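Local coordinates for Cgl0159-like domain-containing protein (Corynebacterium glutamicum, PDB 3FOK) that is of unknown function but adopts a TIM-barrel fold and belongs to an assembly of five protein chains, at residues D143-L148 with L177-E182; G87-P92 with I108-M113. All coordinates share one frame; numbering follows the deposited sequence.

Contact 1: residues D143-L148 with L177-E182; sequences DFAKTL and LPIMLE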
loop_
_atom_site.group_PDB
_atom_site.type_symbol
_atom_site.label_atom_id
_atom_site.label_comp_id
_atom_site.label_asym_id
_atom_site.label_seq_id
_atom_site.Cartn_x
_atom_site.Cartn_y
_atom_site.Cartn_z
ATOM N N ASP A 143 29.917 -3.744 -2.142
ATOM C CA ASP A 143 30.095 -4.373 -3.442
ATOM C C ASP A 143 29.061 -5.393 -3.882
ATOM O O ASP A 143 28.931 -5.671 -5.075
ATOM C CB ASP A 143 31.463 -5.063 -3.487
ATOM C CG ASP A 143 32.563 -4.235 -2.845
ATOM O OD1 ASP A 143 32.669 -4.230 -1.595
ATOM O OD2 ASP A 143 33.318 -3.580 -3.595
ATOM N N PHE A 144 28.314 -5.934 -2.931
ATOM C CA PHE A 144 27.373 -7.003 -3.233
ATOM C C PHE A 144 26.115 -6.917 -2.370
ATOM O O PHE A 144 26.180 -6.485 -1.218
ATOM C CB PHE A 144 28.093 -8.309 -2.919
ATOM C CG PHE A 144 27.975 -9.367 -3.969
ATOM C CD1 PHE A 144 26.735 -9.860 -4.358
ATOM C CD2 PHE A 144 29.127 -9.955 -4.487
ATOM C CE1 PHE A 144 26.645 -10.935 -5.241
ATOM C CE2 PHE A 144 29.048 -11.025 -5.367
ATOM C CZ PHE A 144 27.805 -11.519 -5.744
ATOM N N ALA A 145 24.982 -7.347 -2.920
ATOM C CA ALA A 145 23.727 -7.353 -2.176
ATOM C C ALA A 145 23.311 -8.813 -1.988
ATOM O O ALA A 145 23.610 -9.655 -2.838
ATOM C CB ALA A 145 22.653 -6.595 -2.944
ATOM N N LYS A 146 22.640 -9.121 -0.880
ATOM C CA LYS A 146 22.200 -10.490 -0.640
ATOM C C LYS A 146 20.791 -10.526 -0.059
ATOM O O LYS A 146 20.408 -9.665 0.742
ATOM C CB LYS A 146 23.194 -11.215 0.278
ATOM C CG LYS A 146 22.709 -11.517 1.687
ATOM C CD LYS A 146 21.989 -12.852 1.793
ATOM C CE LYS A 146 21.607 -13.121 3.245
ATOM N NZ LYS A 146 21.115 -14.497 3.491
ATOM N N THR A 147 20.032 -11.538 -0.469
ATOM C CA THR A 147 18.650 -11.709 -0.036
ATOM C C THR A 147 18.351 -13.154 0.347
ATOM O O THR A 147 18.942 -14.083 -0.201
ATOM C CB THR A 147 17.680 -11.335 -1.173
ATOM O OG1 THR A 147 17.871 -9.968 -1.547
ATOM C CG2 THR A 147 16.244 -11.550 -0.738
ATOM N N LEU A 148 17.425 -13.337 1.282
ATOM C CA LEU A 148 17.011 -14.671 1.691
ATOM C C LEU A 148 15.625 -14.843 1.066
ATOM O O LEU A 148 14.715 -14.069 1.347
ATOM C CB LEU A 148 16.901 -14.767 3.215
ATOM C CG LEU A 148 17.060 -16.144 3.877
ATOM C CD1 LEU A 148 16.196 -16.186 5.130
ATOM C CD2 LEU A 148 16.659 -17.263 2.934
ATOM N N LEU A 177 24.595 -3.487 -9.490
ATOM C CA LEU A 177 25.078 -4.002 -8.219
ATOM C C LEU A 177 24.781 -5.495 -8.153
ATOM O O LEU A 177 23.625 -5.894 -8.162
ATOM C CB LEU A 177 24.361 -3.297 -7.065
ATOM C CG LEU A 177 24.659 -3.834 -5.667
ATOM C CD1 LEU A 177 26.082 -3.463 -5.285
ATOM C CD2 LEU A 177 23.669 -3.265 -4.669
ATOM N N PRO A 178 25.823 -6.336 -8.095
ATOM C CA PRO A 178 25.589 -7.780 -8.030
ATOM C C PRO A 178 24.670 -8.117 -6.865
ATOM O O PRO A 178 24.826 -7.577 -5.768
ATOM C CB PRO A 178 26.992 -8.348 -7.845
ATOM C CG PRO A 178 27.851 -7.362 -8.575
ATOM C CD PRO A 178 27.266 -6.040 -8.122
ATOM N N ILE A 179 23.703 -8.996 -7.105
ATOM C CA ILE A 179 22.773 -9.384 -6.056
ATOM C C ILE A 179 22.677 -10.904 -5.924
ATOM O O ILE A 179 22.361 -11.629 -6.870
ATOM C CB ILE A 179 21.376 -8.762 -6.289
ATOM C CG1 ILE A 179 20.442 -9.147 -5.140
ATOM C CG2 ILE A 179 20.830 -9.193 -7.641
ATOM C CD1 ILE A 179 19.128 -8.399 -5.148
HETATM N N MSE A 180 22.963 -11.351 -4.710
HETATM C CA MSE A 180 23.006 -12.749 -4.299
HETATM C C MSE A 180 21.669 -13.201 -3.688
HETATM O O MSE A 180 21.223 -12.639 -2.688
HETATM C CB MSE A 180 24.128 -12.849 -3.263
HETATM C CG MSE A 180 24.646 -14.206 -2.876
HETATM SE SE MSE A 180 25.878 -13.901 -1.387
HETATM C CE MSE A 180 27.333 -13.048 -2.341
ATOM N N LEU A 181 21.027 -14.203 -4.284
ATOM C CA LEU A 181 19.762 -14.702 -3.751
ATOM C C LEU A 181 19.965 -16.082 -3.127
ATOM O O LEU A 181 20.549 -16.972 -3.755
ATOM C CB LEU A 181 18.697 -14.805 -4.853
ATOM C CG LEU A 181 18.320 -13.580 -5.691
ATOM C CD1 LEU A 181 17.120 -13.935 -6.559
ATOM C CD2 LEU A 181 17.988 -12.401 -4.799
ATOM N N GLU A 182 19.485 -16.254 -1.896
ATOM C CA GLU A 182 19.595 -17.530 -1.197
ATOM C C GLU A 182 18.199 -18.141 -1.187
ATOM O O GLU A 182 17.382 -17.822 -0.324
ATOM C CB GLU A 182 20.082 -17.319 0.239
ATOM C CG GLU A 182 20.521 -18.600 0.947
ATOM C CD GLU A 182 20.955 -18.361 2.387
ATOM O OE1 GLU A 182 21.639 -17.347 2.649
ATOM O OE2 GLU A 182 20.627 -19.193 3.258
#
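Met180 runs extended to its selenium, with CG anti to the backbone N, and then bends at chi3 (-71°), which swings the CE methyl over the ring of Phe144, itself set by an off-rotamer chi1 of -133°. CE sits above the middle of one ring face, 3.7 Å from the Phe144 centroid, while Pro178 CB lies over the opposite face at 3.8 Å from the same centroid. The ring is thus sandwiched between two CH-pi contacts, which would limit its tilt, and Trp220 adds an edge-to-face partner. Beneath the side chains, parallel strands zip together: Pro178 O receives Ala145 N at 2.9 Å, and the nearly straight bond from Met180 N to Ala145 O is 2.6 Å long. These are neighbouring strands of a TIM barrel, joined by the helix 158-174 crossover, against which Thr147, Ile179 and Leu181 pack. On the barrel's inner face, Lys146 bends at chi2 and then extends alongside Glu182, its NZ bridging to Glu182 OE1 at 3.0 Å from 43° above the carboxylate plane. Lys222 also grips that oxygen, so two nearby ammonium groups share one carboxylate, which would probably keep it ionised.

Contact 2: residues G87-P92 with I108-M113; sequences GVLGTP and IVVGSM
Peptide carbonyls are the flat groups of this contact: two of them are met nearly along the C=O axis, one in its plane and one from above it. Val110 O is met along its axis by Gly90 N at 2.9 Å, and the CD1 methyl of Leu89 also lies against it, 3.2 Å from Val110 O. Val88 N reaches Ile108 O in the same axial way. Val88 O takes Val110 N in its carbonyl plane at 2.8 Å. Ser112 N instead reaches Gly90 O from 51° above the carbonyl plane, the longest of the four bonds at 3.2 Å. Such a ladder is the parallel pairing expected within a beta-alpha-beta unit of a TIM barrel, here strand 87-90, helix 92-100 and strand 108-112. At its start Gly87 CA comes to 2.9 Å of Ile108 O, an approach so close that a CB would collide with this oxygen. Leu89 CG, anti to the backbone N, sends CD1 across to Val110 CG1 at 3.8 Å and on to Ser112 CB, while Val88 and Val109, on the other face, pack on Ile95 of the helix. Ser112 OG hydrogen-bonds Asp50, and Thr91, in the N-cap position, turns its OG1 to Asp93.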
loop_
_atom_site.group_PDB
_atom_site.type_symbol
_atom_site.label_atom_id
_atom_site.label_comp_id
_atom_site.label_asym_id
_atom_site.label_seq_id
_atom_site.Cartn_x
_atom_site.Cartn_y
_atom_site.Cartn_z
ATOM N N GLY A 87 36.024 -11.272 1.546
ATOM C CA GLY A 87 35.095 -10.326 2.126
ATOM C C GLY A 87 34.154 -10.853 3.188
ATOM O O GLY A 87 34.278 -11.984 3.668
ATOM N N VAL A 88 33.186 -10.017 3.538
ATOM C CA VAL A 88 32.216 -10.350 4.565
ATOM C C VAL A 88 30.791 -9.960 4.181
ATOM O O VAL A 88 30.573 -9.003 3.439
ATOM C CB VAL A 88 32.596 -9.648 5.894
ATOM C CG1 VAL A 88 32.828 -8.163 5.644
ATOM C CG2 VAL A 88 31.505 -9.842 6.928
ATOM N N LEU A 89 29.830 -10.728 4.685
ATOM C CA LEU A 89 28.414 -10.476 4.447
ATOM C C LEU A 89 27.788 -10.130 5.784
ATOM O O LEU A 89 27.874 -10.906 6.733
ATOM C CB LEU A 89 27.716 -11.717 3.878
ATOM C CG LEU A 89 26.206 -11.813 4.150
ATOM C CD1 LEU A 89 25.495 -10.568 3.637
ATOM C CD2 LEU A 89 25.647 -13.062 3.490
ATOM N N GLY A 90 27.155 -8.970 5.863
ATOM C CA GLY A 90 26.535 -8.590 7.111
ATOM C C GLY A 90 25.460 -7.538 6.979
ATOM O O GLY A 90 25.262 -6.948 5.918
ATOM N N THR A 91 24.749 -7.324 8.076
ATOM C CA THR A 91 23.699 -6.327 8.135
ATOM C C THR A 91 24.434 -5.003 8.373
ATOM O O THR A 91 25.612 -5.006 8.732
ATOM C CB THR A 91 22.714 -6.662 9.282
ATOM O OG1 THR A 91 22.288 -5.460 9.926
ATOM C CG2 THR A 91 23.372 -7.580 10.295
ATOM N N PRO A 92 23.767 -3.858 8.171
ATOM C CA PRO A 92 24.447 -2.572 8.380
ATOM C C PRO A 92 25.178 -2.363 9.714
ATOM O O PRO A 92 26.241 -1.741 9.744
ATOM C CB PRO A 92 23.329 -1.551 8.178
ATOM C CG PRO A 92 22.451 -2.223 7.170
ATOM C CD PRO A 92 22.389 -3.648 7.691
ATOM N N ILE A 108 35.642 -7.473 0.148
ATOM C CA ILE A 108 34.353 -7.429 -0.514
ATOM C C ILE A 108 33.274 -7.344 0.551
ATOM O O ILE A 108 33.207 -8.188 1.443
ATOM C CB ILE A 108 34.128 -8.695 -1.359
ATOM C CG1 ILE A 108 35.097 -8.700 -2.542
ATOM C CG2 ILE A 108 32.677 -8.765 -1.833
ATOM C CD1 ILE A 108 34.993 -7.466 -3.419
ATOM N N VAL A 109 32.436 -6.318 0.467
ATOM C CA VAL A 109 31.366 -6.159 1.439
ATOM C C VAL A 109 30.030 -6.551 0.824
ATOM O O VAL A 109 29.620 -5.992 -0.199
ATOM C CB VAL A 109 31.243 -4.709 1.933
ATOM C CG1 VAL A 109 30.298 -4.661 3.125
ATOM C CG2 VAL A 109 32.606 -4.159 2.300
ATOM N N VAL A 110 29.362 -7.516 1.447
ATOM C CA VAL A 110 28.060 -7.969 0.975
ATOM C C VAL A 110 27.029 -7.543 2.013
ATOM O O VAL A 110 27.175 -7.839 3.203
ATOM C CB VAL A 110 28.002 -9.502 0.836
ATOM C CG1 VAL A 110 26.710 -9.912 0.134
ATOM C CG2 VAL A 110 29.209 -10.003 0.066
ATOM N N GLY A 111 25.993 -6.843 1.569
ATOM C CA GLY A 111 24.980 -6.405 2.505
ATOM C C GLY A 111 23.700 -7.204 2.426
ATOM O O GLY A 111 23.136 -7.400 1.348
ATOM N N SER A 112 23.254 -7.669 3.588
ATOM C CA SER A 112 22.026 -8.444 3.720
ATOM C C SER A 112 20.865 -7.454 3.701
ATOM O O SER A 112 20.851 -6.497 4.465
ATOM C CB SER A 112 22.051 -9.220 5.042
ATOM O OG SER A 112 20.843 -9.924 5.252
HETATM N N MSE A 113 19.887 -7.693 2.836
HETATM C CA MSE A 113 18.754 -6.783 2.705
HETATM C C MSE A 113 17.524 -7.066 3.567
HETATM O O MSE A 113 16.947 -6.137 4.138
HETATM C CB MSE A 113 18.323 -6.713 1.240
HETATM C CG MSE A 113 19.427 -6.292 0.288
HETATM SE SE MSE A 113 18.830 -6.185 -1.554
HETATM C CE MSE A 113 18.040 -4.419 -1.504
#

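In the fold
Both contacts are buried and pair neighbouring parallel strands of one barrel, their centres about 9 Å apart; contact 2 closes along the chain before contact 1 opens. Strands 108-112 and 144-151 join them directly: Phe144 O with Gly111 N and Lys146 N with Gly111 O probably form hydrogen bonds. Lys146 CG also packs on CD1 of Leu89, from strand 87-90. Contact 2 is almost wholly backbone and aliphatic, with glycines in both strands, and its Thr91 and Pro92 end touches a second subunit. Contact 1 adds an aromatic ring with CH-pi contacts on both faces and a Lys146-Glu182 salt bridge. Asp50, hydrogen-bonded to Ser112 and weakly paired with Lys146, is a partner common to both contacts.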